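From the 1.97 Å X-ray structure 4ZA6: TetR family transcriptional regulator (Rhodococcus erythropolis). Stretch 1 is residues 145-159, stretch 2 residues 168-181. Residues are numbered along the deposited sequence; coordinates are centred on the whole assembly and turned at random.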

# COMPACT_ATOMS: atom_id res chain seq x y z
N VAL A 145 -1.52 4.55 16.31
CA VAL A 145 -2.48 5.64 16.08
C VAL A 145 -1.96 6.58 14.96
O VAL A 145 -2.69 6.88 14.02
CB VAL A 145 -2.84 6.41 17.40
CG1 VAL A 145 -3.61 7.70 17.10
CG2 VAL A 145 -3.64 5.51 18.33
N LEU A 146 -0.70 7.00 15.05
CA LEU A 146 -0.13 7.89 14.03
C LEU A 146 0.07 7.23 12.66
O LEU A 146 -0.11 7.90 11.64
CB LEU A 146 1.16 8.55 14.51
CG LEU A 146 1.06 9.39 15.76
CD1 LEU A 146 2.43 9.72 16.24
CD2 LEU A 146 0.27 10.66 15.53
N GLY A 147 0.44 5.95 12.64
CA GLY A 147 0.64 5.17 11.42
C GLY A 147 -0.66 5.05 10.64
O GLY A 147 -0.69 5.31 9.44
N GLU A 148 -1.76 4.68 11.32
CA GLU A 148 -3.09 4.60 10.73
C GLU A 148 -3.54 5.99 10.22
O GLU A 148 -4.06 6.08 9.10
CB GLU A 148 -4.09 4.02 11.76
CG GLU A 148 -5.55 4.01 11.32
CD GLU A 148 -5.96 3.10 10.19
OE1 GLU A 148 -5.15 2.24 9.77
OE2 GLU A 148 -7.12 3.23 9.73
N ALA A 149 -3.28 7.06 11.00
CA ALA A 149 -3.64 8.44 10.64
C ALA A 149 -2.89 8.91 9.38
O ALA A 149 -3.51 9.50 8.50
CB ALA A 149 -3.36 9.38 11.79
N LEU A 150 -1.58 8.63 9.29
CA LEU A 150 -0.75 8.99 8.14
C LEU A 150 -1.29 8.33 6.87
O LEU A 150 -1.46 9.01 5.87
CB LEU A 150 0.74 8.60 8.35
CG LEU A 150 1.63 9.48 9.27
CD1 LEU A 150 3.09 9.08 9.17
CD2 LEU A 150 1.56 10.97 8.89
N VAL A 151 -1.61 7.03 6.93
CA VAL A 151 -2.13 6.26 5.79
C VAL A 151 -3.48 6.84 5.35
O VAL A 151 -3.67 7.09 4.15
CB VAL A 151 -2.24 4.75 6.16
CG1 VAL A 151 -3.05 3.95 5.12
CG2 VAL A 151 -0.86 4.15 6.34
N ARG A 152 -4.41 7.03 6.30
CA ARG A 152 -5.75 7.56 6.01
C ARG A 152 -5.74 8.95 5.36
O ARG A 152 -6.59 9.21 4.52
CB ARG A 152 -6.62 7.61 7.28
CG ARG A 152 -6.98 6.24 7.88
CD ARG A 152 -8.03 5.49 7.09
NE ARG A 152 -9.32 6.18 7.13
CZ ARG A 152 -10.37 5.82 6.40
NH1 ARG A 152 -10.27 4.82 5.53
NH2 ARG A 152 -11.51 6.48 6.50
N ILE A 153 -4.82 9.85 5.80
CA ILE A 153 -4.73 11.23 5.29
C ILE A 153 -4.07 11.31 3.95
O ILE A 153 -4.38 12.22 3.21
CB ILE A 153 -4.10 12.29 6.24
CG1 ILE A 153 -2.66 11.98 6.68
CG2 ILE A 153 -5.03 12.70 7.34
CD1 ILE A 153 -2.07 12.86 7.64
N CYS A 154 -3.13 10.38 3.67
CA CYS A 154 -2.34 10.33 2.45
C CYS A 154 -2.96 9.63 1.30
O CYS A 154 -2.78 10.08 0.17
CB CYS A 154 -0.95 9.77 2.74
SG CYS A 154 0.05 10.82 3.81
N ASP A 155 -3.57 8.45 1.54
CA ASP A 155 -4.05 7.65 0.44
C ASP A 155 -5.05 8.29 -0.53
O ASP A 155 -4.90 8.12 -1.76
CB ASP A 155 -4.36 6.22 0.83
CG ASP A 155 -5.46 6.00 1.84
OD1 ASP A 155 -6.24 6.98 2.12
OD2 ASP A 155 -5.58 4.86 2.33
N VAL A 156 -5.98 9.15 -0.02
CA VAL A 156 -6.94 9.84 -0.90
C VAL A 156 -6.24 10.83 -1.84
O VAL A 156 -6.78 11.16 -2.90
CB VAL A 156 -8.16 10.47 -0.16
CG1 VAL A 156 -9.10 9.37 0.36
CG2 VAL A 156 -7.72 11.40 0.97
N HIS A 157 -5.04 11.32 -1.44
CA HIS A 157 -4.25 12.25 -2.24
C HIS A 157 -3.45 11.49 -3.26
O HIS A 157 -3.42 11.88 -4.43
CB HIS A 157 -3.36 13.16 -1.37
CG HIS A 157 -4.15 14.16 -0.60
ND1 HIS A 157 -4.75 15.23 -1.22
CD2 HIS A 157 -4.47 14.18 0.71
CE1 HIS A 157 -5.39 15.89 -0.27
NE2 HIS A 157 -5.23 15.31 0.91
N LEU A 158 -2.80 10.38 -2.83
CA LEU A 158 -2.06 9.54 -3.77
C LEU A 158 -2.96 9.10 -4.92
O LEU A 158 -2.55 9.15 -6.09
CB LEU A 158 -1.47 8.33 -3.05
CG LEU A 158 -0.74 7.29 -3.90
CD1 LEU A 158 0.35 7.93 -4.79
CD2 LEU A 158 -0.17 6.19 -3.03
N TYR A 159 -4.19 8.69 -4.61
CA TYR A 159 -5.14 8.19 -5.59
C TYR A 159 -6.18 9.20 -6.03
O TYR A 159 -7.22 8.78 -6.54
CB TYR A 159 -5.80 6.89 -5.06
CG TYR A 159 -4.81 5.83 -4.65
CD1 TYR A 159 -3.98 5.22 -5.58
CD2 TYR A 159 -4.69 5.44 -3.31
CE1 TYR A 159 -3.03 4.28 -5.20
CE2 TYR A 159 -3.73 4.51 -2.92
CZ TYR A 159 -2.92 3.91 -3.87
OH TYR A 159 -1.99 2.99 -3.49
N ALA A 168 -2.05 12.69 -8.99
CA ALA A 168 -1.70 12.19 -7.67
C ALA A 168 -1.19 13.41 -6.92
O ALA A 168 -0.31 14.11 -7.43
CB ALA A 168 -0.60 11.14 -7.77
N GLU A 169 -1.78 13.71 -5.75
CA GLU A 169 -1.40 14.90 -4.97
C GLU A 169 -0.33 14.56 -3.92
O GLU A 169 -0.58 14.61 -2.72
CB GLU A 169 -2.64 15.54 -4.34
CG GLU A 169 -3.66 15.95 -5.39
CD GLU A 169 -5.05 16.27 -4.87
OE1 GLU A 169 -5.88 16.74 -5.67
OE2 GLU A 169 -5.35 15.94 -3.70
N ILE A 170 0.88 14.21 -4.40
CA ILE A 170 1.99 13.79 -3.54
C ILE A 170 2.48 14.87 -2.57
O ILE A 170 2.61 14.58 -1.38
CB ILE A 170 3.12 13.06 -4.33
CG1 ILE A 170 2.53 11.82 -5.07
CG2 ILE A 170 4.31 12.65 -3.42
CD1 ILE A 170 3.40 11.18 -6.11
N GLU A 171 2.69 16.11 -3.05
CA GLU A 171 3.14 17.22 -2.21
C GLU A 171 2.17 17.56 -1.12
O GLU A 171 2.59 17.85 -0.01
CB GLU A 171 3.52 18.47 -3.03
CG GLU A 171 4.81 18.27 -3.81
CD GLU A 171 6.07 17.89 -3.03
OE1 GLU A 171 6.92 17.19 -3.62
OE2 GLU A 171 6.22 18.29 -1.86
N THR A 172 0.87 17.53 -1.41
CA THR A 172 -0.17 17.78 -0.41
C THR A 172 -0.16 16.66 0.62
O THR A 172 -0.29 16.95 1.80
CB THR A 172 -1.55 17.97 -1.07
OG1 THR A 172 -1.49 19.10 -1.94
CG2 THR A 172 -2.65 18.19 -0.07
N ALA A 173 0.05 15.42 0.21
CA ALA A 173 0.10 14.30 1.17
C ALA A 173 1.32 14.46 2.09
O ALA A 173 1.19 14.27 3.29
CB ALA A 173 0.15 12.96 0.44
N LEU A 174 2.47 14.91 1.53
CA LEU A 174 3.67 15.16 2.33
C LEU A 174 3.48 16.28 3.34
O LEU A 174 4.03 16.22 4.46
CB LEU A 174 4.85 15.45 1.39
CG LEU A 174 5.39 14.22 0.64
CD1 LEU A 174 6.48 14.62 -0.36
CD2 LEU A 174 5.91 13.17 1.59
N ASP A 175 2.73 17.33 2.94
CA ASP A 175 2.43 18.48 3.81
C ASP A 175 1.63 18.00 5.02
O ASP A 175 1.89 18.45 6.14
CB ASP A 175 1.64 19.54 3.04
CG ASP A 175 2.43 20.33 2.00
OD1 ASP A 175 3.64 20.48 2.18
OD2 ASP A 175 1.79 20.84 1.05
N LEU A 176 0.69 17.07 4.79
CA LEU A 176 -0.15 16.45 5.84
C LEU A 176 0.67 15.57 6.79
O LEU A 176 0.44 15.61 8.00
CB LEU A 176 -1.30 15.67 5.22
CG LEU A 176 -2.46 16.52 4.66
CD1 LEU A 176 -3.33 15.70 3.74
CD2 LEU A 176 -3.32 17.12 5.79
N ILE A 177 1.65 14.81 6.25
CA ILE A 177 2.57 13.99 7.06
C ILE A 177 3.39 14.91 7.96
O ILE A 177 3.47 14.66 9.17
CB ILE A 177 3.47 13.08 6.20
CG1 ILE A 177 2.63 12.08 5.42
CG2 ILE A 177 4.53 12.37 7.06
CD1 ILE A 177 3.34 11.55 4.19
N ALA A 178 3.99 15.98 7.37
CA ALA A 178 4.77 16.99 8.11
C ALA A 178 3.94 17.57 9.27
O ALA A 178 4.38 17.52 10.41
CB ALA A 178 5.18 18.12 7.18
N LEU A 179 2.71 18.04 8.97
CA LEU A 179 1.76 18.58 9.96
C LEU A 179 1.45 17.58 11.04
O LEU A 179 1.45 17.94 12.21
CB LEU A 179 0.47 19.02 9.25
CG LEU A 179 -0.66 19.56 10.10
CD1 LEU A 179 -0.35 20.98 10.63
CD2 LEU A 179 -1.96 19.53 9.33
N LEU A 180 1.23 16.31 10.68
CA LEU A 180 0.98 15.27 11.67
C LEU A 180 2.21 15.02 12.57
O LEU A 180 2.05 14.75 13.75
CB LEU A 180 0.56 13.96 10.99
CG LEU A 180 -0.55 13.23 11.73
CD1 LEU A 180 -1.88 13.47 11.08
CD2 LEU A 180 -0.25 11.74 11.85
N LEU A 181 3.42 15.16 12.02
CA LEU A 181 4.67 14.96 12.76
C LEU A 181 5.11 16.21 13.55
O LEU A 181 6.12 16.17 14.26
CB LEU A 181 5.79 14.55 11.79
CG LEU A 181 5.64 13.27 10.97
CD1 LEU A 181 6.82 13.09 10.02
CD2 LEU A 181 5.42 12.04 11.83

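Two helices run almost antiparallel here, their N-to-C directions 170° apart and their axes 8.4 Å apart at closest approach. The first helix ends at Leu158, and Tyr159 is the first residue to leave helical phi/psi; the second helix starts at Ile170, with Glu169 in the N-cap position. The CA atoms of Leu150 and Ile177 are 6.1 Å apart and those of Ile153 and Leu176 7.0 Å, whereas nearer the junction the CA atoms of Cys154 and Ala173 and those of His157 and Glu169 are both 4.8 Å apart, and those of Leu158 and Ala168 4.7 Å. The backbones are joined directly where one helix finishes and the other begins, through a hydrogen bond from Glu169 N to His157 O of 2.8 Å. That carbonyl lies in the last turn of its helix, and the donor is the amide of the N-cap residue of the next helix.

The same two residues are tied again through their side chains. His157 ND1 donates to Glu169 OE2 at 2.6 Å, the carboxylate lying at the ring edge, near its plane. Glu169 reaches the ring with chi1 m and chi2 t. The rest of the imidazole serves as packing surface: Thr172 CG2 sits over one face, 3.9 Å from the ring centroid, and Leu176 CD1 comes within 3.4 Å of His157 NE2. A flat ring that can both donate and pack suits this place, and His157 has the largest area covered by the other stretch, 115 Å² of the 754 Å² buried on both sides together.

Further along, small residues match the close backbones. Ala173 offers just a methyl, its CB 4.0 Å from both Cys154 SG and His157 CB. The sulfur of Cys154, in the m rotamer, also packs 3.3 Å from Ile177 CG1.

Toward the far end the packing becomes wholly aliphatic. Leu180 points toward the first helix and is a knob in the hole formed by Leu146, Ala149, Leu150 and Ile153. Leu180 CD2 meets Leu150 CD2 at 3.6 Å and Ala149 CB at 3.9 Å, while Leu180 CD1 lies 3.5 Å from Ile153 CD1. Both its chi angles fall between the usual wells. Ala149, with its short side chain, forms a shallow part of the hole. Ile153, chi1 p, also sets CD1 3.8 Å from Leu176 CB, and Leu150 CD2 lies 3.8 Å from Ile177 CG2.

The rule is simple: a paired histidine and glutamate at the helix junction, Cys154 against Ala173 at the close approach beside it, and a leucine knob in an aliphatic hole further off.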